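Local coordinates for protein SmhA (Serratia marcescens, PDB 7A27) that is the A component of Smh, a tripartite alpha-pore-forming toxin, captured here in its soluble state, at residues A95-E100 and K329-I334. Sequence-based numbering, arbitrary orientation.
Sequences ALYSTE and KQAKQI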
loop_
_atom_site.group_PDB
_atom_site.type_symbol
_atom_site.label_atom_id
_atom_site.label_comp_id
_atom_site.label_asym_id
_atom_site.label_seq_id
_atom_site.Cartn_x
_atom_site.Cartn_y
_atom_site.Cartn_z
ATOM N N ALA A 95 -32.230 0.791 -13.316
ATOM C CA ALA A 95 -33.352 1.761 -13.394
ATOM C C ALA A 95 -34.043 1.698 -14.773
ATOM O O ALA A 95 -35.281 1.823 -14.825
ATOM C CB ALA A 95 -32.844 3.144 -13.066
ATOM N N LEU A 96 -33.267 1.502 -15.842
ATOM C CA LEU A 96 -33.776 1.391 -17.237
ATOM C C LEU A 96 -34.746 0.207 -17.344
ATOM O O LEU A 96 -35.664 0.269 -18.163
ATOM C CB LEU A 96 -32.587 1.223 -18.196
ATOM C CG LEU A 96 -32.941 0.879 -19.649
ATOM C CD1 LEU A 96 -33.858 1.939 -20.251
ATOM C CD2 LEU A 96 -31.701 0.673 -20.524
ATOM N N TYR A 97 -34.546 -0.854 -16.553
ATOM C CA TYR A 97 -35.383 -2.086 -16.583
ATOM C C TYR A 97 -36.616 -1.933 -15.665
ATOM O O TYR A 97 -37.021 -2.894 -14.959
ATOM C CB TYR A 97 -34.512 -3.327 -16.359
ATOM C CG TYR A 97 -34.005 -3.967 -17.629
ATOM C CD1 TYR A 97 -34.759 -4.932 -18.281
ATOM C CD2 TYR A 97 -32.779 -3.631 -18.180
ATOM C CE1 TYR A 97 -34.310 -5.554 -19.436
ATOM C CE2 TYR A 97 -32.317 -4.239 -19.335
ATOM C CZ TYR A 97 -33.086 -5.200 -19.973
ATOM O OH TYR A 97 -32.621 -5.817 -21.104
ATOM N N SER A 98 -37.241 -0.746 -15.697
ATOM C CA SER A 98 -38.582 -0.472 -15.101
ATOM C C SER A 98 -39.679 -0.961 -16.077
ATOM O O SER A 98 -40.833 -0.559 -15.918
ATOM C CB SER A 98 -38.745 0.981 -14.739
ATOM O OG SER A 98 -38.373 1.832 -15.817
ATOM N N THR A 99 -39.304 -1.841 -17.029
ATOM C CA THR A 99 -40.107 -2.487 -18.112
ATOM C C THR A 99 -41.330 -1.609 -18.426
ATOM O O THR A 99 -42.478 -2.080 -18.372
ATOM C CB THR A 99 -40.297 -4.005 -17.869
ATOM O OG1 THR A 99 -41.012 -4.309 -16.667
ATOM C CG2 THR A 99 -38.972 -4.742 -17.822
ATOM N N GLU A 100 -41.065 -0.351 -18.771
ATOM C CA GLU A 100 -42.072 0.634 -19.222
ATOM C C GLU A 100 -41.926 0.693 -20.748
ATOM O O GLU A 100 -42.910 0.987 -21.415
ATOM C CB GLU A 100 -41.803 2.005 -18.589
ATOM C CG GLU A 100 -41.242 1.961 -17.164
ATOM C CD GLU A 100 -41.200 3.295 -16.428
ATOM O OE1 GLU A 100 -42.165 4.073 -16.587
ATOM O OE2 GLU A 100 -40.202 3.563 -15.687
ATOM N N LYS A 329 -38.014 -10.434 -18.194
ATOM C CA LYS A 329 -38.148 -10.605 -16.726
ATOM C C LYS A 329 -36.852 -11.226 -16.185
ATOM O O LYS A 329 -36.369 -10.765 -15.124
ATOM C CB LYS A 329 -39.375 -11.455 -16.384
ATOM C CG LYS A 329 -39.849 -11.278 -14.954
ATOM C CD LYS A 329 -40.253 -12.566 -14.236
ATOM C CE LYS A 329 -39.041 -13.393 -13.822
ATOM N NZ LYS A 329 -39.370 -14.402 -12.776
ATOM N N GLN A 330 -36.297 -12.220 -16.895
ATOM C CA GLN A 330 -35.047 -12.946 -16.531
ATOM C C GLN A 330 -33.860 -11.974 -16.604
ATOM O O GLN A 330 -32.990 -12.040 -15.728
ATOM C CB GLN A 330 -34.832 -14.153 -17.450
ATOM C CG GLN A 330 -33.634 -15.038 -17.114
ATOM C CD GLN A 330 -33.411 -16.143 -18.128
ATOM O OE1 GLN A 330 -34.110 -16.284 -19.128
ATOM N NE2 GLN A 330 -32.357 -16.911 -17.933
ATOM N N ALA A 331 -33.805 -11.126 -17.628
ATOM C CA ALA A 331 -32.746 -10.116 -17.823
ATOM C C ALA A 331 -32.799 -9.071 -16.699
ATOM O O ALA A 331 -31.726 -8.693 -16.196
ATOM C CB ALA A 331 -32.895 -9.476 -19.171
ATOM N N LYS A 332 -33.994 -8.599 -16.332
ATOM C CA LYS A 332 -34.175 -7.613 -15.234
ATOM C C LYS A 332 -33.537 -8.184 -13.957
ATOM O O LYS A 332 -32.854 -7.423 -13.219
ATOM C CB LYS A 332 -35.655 -7.291 -14.994
ATOM C CG LYS A 332 -35.871 -6.487 -13.717
ATOM C CD LYS A 332 -37.185 -5.824 -13.463
ATOM C CE LYS A 332 -37.079 -5.074 -12.152
ATOM N NZ LYS A 332 -38.116 -4.029 -12.024
ATOM N N GLN A 333 -33.793 -9.475 -13.720
ATOM C CA GLN A 333 -33.318 -10.281 -12.567
ATOM C C GLN A 333 -31.779 -10.384 -12.607
ATOM O O GLN A 333 -31.144 -10.064 -11.578
ATOM C CB GLN A 333 -34.069 -11.623 -12.604
ATOM C CG GLN A 333 -33.441 -12.751 -11.787
ATOM C CD GLN A 333 -33.321 -12.385 -10.328
ATOM O OE1 GLN A 333 -34.005 -11.481 -9.843
ATOM N NE2 GLN A 333 -32.448 -13.090 -9.621
ATOM N N ILE A 334 -31.201 -10.767 -13.753
ATOM C CA ILE A 334 -29.725 -10.920 -13.941
ATOM C C ILE A 334 -29.063 -9.559 -13.657
ATOM O O ILE A 334 -28.006 -9.537 -12.979
ATOM C CB ILE A 334 -29.333 -11.434 -15.349
ATOM C CG1 ILE A 334 -29.992 -12.739 -15.803
ATOM C CG2 ILE A 334 -27.823 -11.543 -15.444
ATOM C CD1 ILE A 334 -29.443 -14.024 -15.242
#
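With all four torsions near trans, from chi1 170° to chi4 160°, Lys-332 lays an extended chain alongside Tyr-97, whose ring runs in the opposite sense and lies against helix 325-358, meeting CA of Lys-332 and CB of Ala-331 obliquely. The pair is an instance of a lysine whose methylenes pack on a neighbour while its terminal nitrogen makes a weak hydrogen bond to it. Near its root, CB of Lys-332 lies 4.1 Å from CD1 of Tyr-97. Farther out the chain runs by the tyrosine's own carbonyl, and NZ of Lys-332 ends 3.3 Å from O of Tyr-97 in that weak bond. Further along the ring, toward the hydroxyl, CB of Ala-331 sits 4.2 Å from CE1 of Tyr-97, and the same methyl touches OH of Tyr-97 as well. The contact joins the turn after helix 48-96 to helix 325-358 near one end of the elongated helical bundle, far from the two-stranded sheet; Tyr-97 is buried there, also touching Ile-335 of helix 325-358 and Val-104, where helix 104-155 begins.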